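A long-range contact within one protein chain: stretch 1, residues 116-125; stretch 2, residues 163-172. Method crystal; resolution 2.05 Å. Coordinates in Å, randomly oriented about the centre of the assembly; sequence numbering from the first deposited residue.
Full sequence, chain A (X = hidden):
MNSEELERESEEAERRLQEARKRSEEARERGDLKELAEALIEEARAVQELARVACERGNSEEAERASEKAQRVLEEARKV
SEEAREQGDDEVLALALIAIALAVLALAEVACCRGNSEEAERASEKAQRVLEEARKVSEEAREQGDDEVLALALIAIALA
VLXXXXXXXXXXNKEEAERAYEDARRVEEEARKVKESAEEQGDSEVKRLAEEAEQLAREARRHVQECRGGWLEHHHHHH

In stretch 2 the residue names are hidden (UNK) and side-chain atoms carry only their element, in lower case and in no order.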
# COMPACT_ATOMS: atom_id res chain seq x y z
N ASN A 116 -6.93 -5.59 -17.95
CA ASN A 116 -7.93 -4.54 -18.10
C ASN A 116 -7.32 -3.16 -17.87
O ASN A 116 -7.11 -2.74 -16.73
CB ASN A 116 -9.10 -4.78 -17.14
CG ASN A 116 -10.31 -3.92 -17.46
OD1 ASN A 116 -10.19 -2.76 -17.86
ND2 ASN A 116 -11.49 -4.50 -17.30
N SER A 117 -7.03 -2.45 -18.96
CA SER A 117 -6.32 -1.18 -18.90
C SER A 117 -7.16 -0.08 -18.25
O SER A 117 -6.63 0.80 -17.58
CB SER A 117 -5.89 -0.74 -20.30
OG SER A 117 -5.08 0.42 -20.25
N GLU A 118 -8.47 -0.14 -18.44
CA GLU A 118 -9.38 0.83 -17.83
C GLU A 118 -9.44 0.61 -16.33
O GLU A 118 -9.43 1.56 -15.54
CB GLU A 118 -10.78 0.73 -18.45
CG GLU A 118 -11.80 1.70 -17.86
CD GLU A 118 -11.42 3.15 -18.06
OE1 GLU A 118 -10.62 3.44 -18.97
OE2 GLU A 118 -11.92 4.01 -17.30
N GLU A 119 -9.49 -0.66 -15.93
CA GLU A 119 -9.50 -1.03 -14.52
C GLU A 119 -8.16 -0.67 -13.87
O GLU A 119 -8.09 -0.38 -12.68
CB GLU A 119 -9.78 -2.52 -14.37
CG GLU A 119 -10.00 -3.00 -12.95
CD GLU A 119 -10.29 -4.48 -12.87
OE1 GLU A 119 -10.19 -5.16 -13.92
OE2 GLU A 119 -10.62 -4.98 -11.78
N ALA A 120 -7.10 -0.69 -14.68
CA ALA A 120 -5.76 -0.37 -14.20
C ALA A 120 -5.61 1.13 -13.98
O ALA A 120 -4.94 1.56 -13.05
CB ALA A 120 -4.72 -0.88 -15.18
N GLU A 121 -6.24 1.92 -14.85
CA GLU A 121 -6.15 3.37 -14.75
C GLU A 121 -6.91 3.87 -13.53
O GLU A 121 -6.48 4.82 -12.88
CB GLU A 121 -6.68 4.03 -16.02
CG GLU A 121 -6.37 5.52 -16.12
CD GLU A 121 -4.88 5.81 -16.16
OE1 GLU A 121 -4.10 4.89 -16.49
OE2 GLU A 121 -4.49 6.96 -15.87
N ARG A 122 -8.04 3.24 -13.22
CA ARG A 122 -8.80 3.59 -12.03
C ARG A 122 -7.98 3.34 -10.78
O ARG A 122 -8.03 4.12 -9.83
CB ARG A 122 -10.11 2.79 -11.97
CG ARG A 122 -11.17 3.26 -12.96
CD ARG A 122 -12.53 2.64 -12.66
NE ARG A 122 -13.02 3.02 -11.34
CZ ARG A 122 -14.24 2.73 -10.88
NH1 ARG A 122 -15.10 2.06 -11.63
NH2 ARG A 122 -14.59 3.12 -9.66
N ALA A 123 -7.22 2.25 -10.78
CA ALA A 123 -6.34 1.93 -9.66
C ALA A 123 -5.24 2.98 -9.53
O ALA A 123 -4.84 3.34 -8.42
CB ALA A 123 -5.75 0.55 -9.84
N SER A 124 -4.76 3.47 -10.67
CA SER A 124 -3.71 4.47 -10.69
C SER A 124 -4.23 5.79 -10.12
O SER A 124 -3.51 6.51 -9.43
CB SER A 124 -3.19 4.67 -12.11
OG SER A 124 -2.04 5.51 -12.12
N GLU A 125 -5.49 6.10 -10.42
CA GLU A 125 -6.13 7.30 -9.90
C GLU A 125 -6.30 7.20 -8.39
O GLU A 125 -6.10 8.18 -7.67
CB GLU A 125 -7.49 7.51 -10.57
CG GLU A 125 -7.38 7.86 -12.05
CD GLU A 125 -8.70 7.72 -12.79
OE1 GLU A 125 -9.71 7.34 -12.17
OE2 GLU A 125 -8.72 8.00 -14.01
N UNK A 163 2.02 1.05 -6.43
CA UNK A 163 0.82 0.84 -7.22
C UNK A 163 0.91 1.60 -8.54
O UNK A 163 0.51 1.08 -9.59
c UNK A 163 -0.42 1.27 -6.44
N UNK A 164 1.44 2.81 -8.49
CA UNK A 164 1.62 3.61 -9.69
C UNK A 164 2.61 2.94 -10.64
O UNK A 164 2.39 2.89 -11.85
c UNK A 164 2.10 5.02 -9.35
c UNK A 164 -0.10 6.24 -9.55
c UNK A 164 1.75 7.21 -8.18
c UNK A 164 1.09 5.93 -8.65
N UNK A 165 3.70 2.43 -10.07
CA UNK A 165 4.70 1.71 -10.85
C UNK A 165 4.09 0.48 -11.51
O UNK A 165 4.39 0.16 -12.66
c UNK A 165 5.86 1.31 -9.96
N UNK A 166 3.23 -0.21 -10.76
CA UNK A 166 2.56 -1.41 -11.24
C UNK A 166 1.75 -1.12 -12.50
O UNK A 166 1.91 -1.78 -13.52
o UNK A 166 3.04 -4.33 -10.07
c UNK A 166 1.65 -1.97 -10.14
c UNK A 166 1.83 -4.49 -10.38
c UNK A 166 0.94 -3.27 -10.48
o UNK A 166 1.33 -5.61 -10.62
N UNK A 167 0.88 -0.12 -12.41
CA UNK A 167 0.01 0.24 -13.53
C UNK A 167 0.82 0.78 -14.70
O UNK A 167 0.60 0.39 -15.85
c UNK A 167 -1.04 1.29 -13.11
c UNK A 167 -1.88 1.72 -14.31
c UNK A 167 -1.92 0.74 -12.01
N UNK A 168 1.76 1.68 -14.42
CA UNK A 168 2.56 2.31 -15.45
C UNK A 168 3.29 1.27 -16.29
O UNK A 168 3.46 1.43 -17.51
c UNK A 168 3.56 3.28 -14.84
N UNK A 169 3.71 0.19 -15.65
CA UNK A 169 4.44 -0.87 -16.32
C UNK A 169 3.53 -1.73 -17.21
O UNK A 169 3.87 -1.99 -18.36
s UNK A 169 5.99 -3.19 -16.00
c UNK A 169 5.14 -1.76 -15.29
N UNK A 170 2.39 -2.16 -16.68
CA UNK A 170 1.53 -3.07 -17.42
C UNK A 170 0.71 -2.33 -18.49
O UNK A 170 0.22 -2.95 -19.43
c UNK A 170 0.61 -3.85 -16.48
s UNK A 170 -0.74 -2.91 -15.74
N UNK A 171 0.58 -1.01 -18.34
CA UNK A 171 -0.07 -0.18 -19.35
C UNK A 171 0.92 0.30 -20.40
O UNK A 171 0.53 0.78 -21.47
c UNK A 171 -2.82 4.07 -19.27
c UNK A 171 -2.85 2.08 -17.79
n UNK A 171 -2.27 5.22 -19.60
c UNK A 171 -0.75 1.04 -18.71
n UNK A 171 -2.33 3.37 -18.25
c UNK A 171 -2.26 0.91 -18.55
n UNK A 171 -3.86 3.62 -19.96
N UNK A 172 2.21 0.19 -20.09
CA UNK A 172 3.25 0.62 -21.00
C UNK A 172 3.36 2.13 -21.10
O UNK A 172 3.93 2.66 -22.06
O HOH W 1 0.55 5.05 -13.04

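Position 163 carries a single side-chain carbon, its CB. Its CA-to-CB bond points toward stretch 1, yet the nearest atom there, Ala 123 O, is 5.3 Å from this CB; this is Ala 163.

Position 164 has four carbons, forked at the second. Its CA-to-CB bond points sideways, but the end of the chain comes nearer, and one branch tip lies beside the hydroxyl of Ser 124. The fork after a single CB carbon identifies Leu 164, and the approach is Ser 124 OG to Leu 164 CD2, 3.3 Å. A water lies 2.8 Å from Ser 124 OG, donating to Leu 164 O at 3.1 Å.

Position 165 again shows one carbon, out of reach of stretch 1: Ala 165. At 166 three carbons run in line and the third bears two oxygens, a carboxylate. This is Glu 166, and it too is out of reach.

At 167 the CB carries two carbons directly and points toward stretch 1, against Ala 120. Branching at CB with only carbon gives Val 167. Its CG1 lies 3.9 Å from Ala 120 CB and also 3.9 Å from Ser 124 CB, while its CG2 reaches Ala 120 O at 3.3 Å and Ala 123 CB at 4.4 Å. One short, branched side chain thus packs against successive turns of the facing helix.

Position 168 has one carbon, set sideways and making no contact: Ala 168. Position 169 has a carbon then a sulfur, the mark of Cys 169; it is out of reach and bonded covalently elsewhere in the structure. Position 170 repeats that pattern, but its CB points toward stretch 1, and the sulfur lies against Ala 120. This is Cys 170, also bonded elsewhere, whose SG touches Ala 120 CB at 4.5 Å.

Position 171 is the longest: three carbons, a nitrogen, then a carbon bearing two more nitrogens, lying beside the hydroxyl of Ser 117 and the carboxylate of Glu 121. That guanidinium belongs to Arg 171. Its CG passes 3.3 Å from Ser 117 OG, and NH1 gives that same oxygen a weak hydrogen bond of 3.4 Å near the guanidinium plane. Glu 121 OE1 lies over one face, 2.9 Å from Arg 171 NE; this salt bridge is one of charge alone, as no N-H points at the oxygen.

Position 172 has no side-chain atoms and a phi of 73°, a value that favours glycine: Gly 172, the first residue to leave the helix.

The helices run nearly antiparallel, at 153°, with axes 9.0 Å apart at closest approach. Ala 120 meets Val 167 with their CA atoms 5.8 Å apart, the small alanine facing the branched valine. Leu 164 and Arg 171 extend the contact along the helix from Val 167, one meeting Ser 124, the other Ser 117 and Glu 121. The rule to read is small against branched in the middle, with longer side chains reaching across beyond it.

Stretch 2 163-172: ALAEVACCRG
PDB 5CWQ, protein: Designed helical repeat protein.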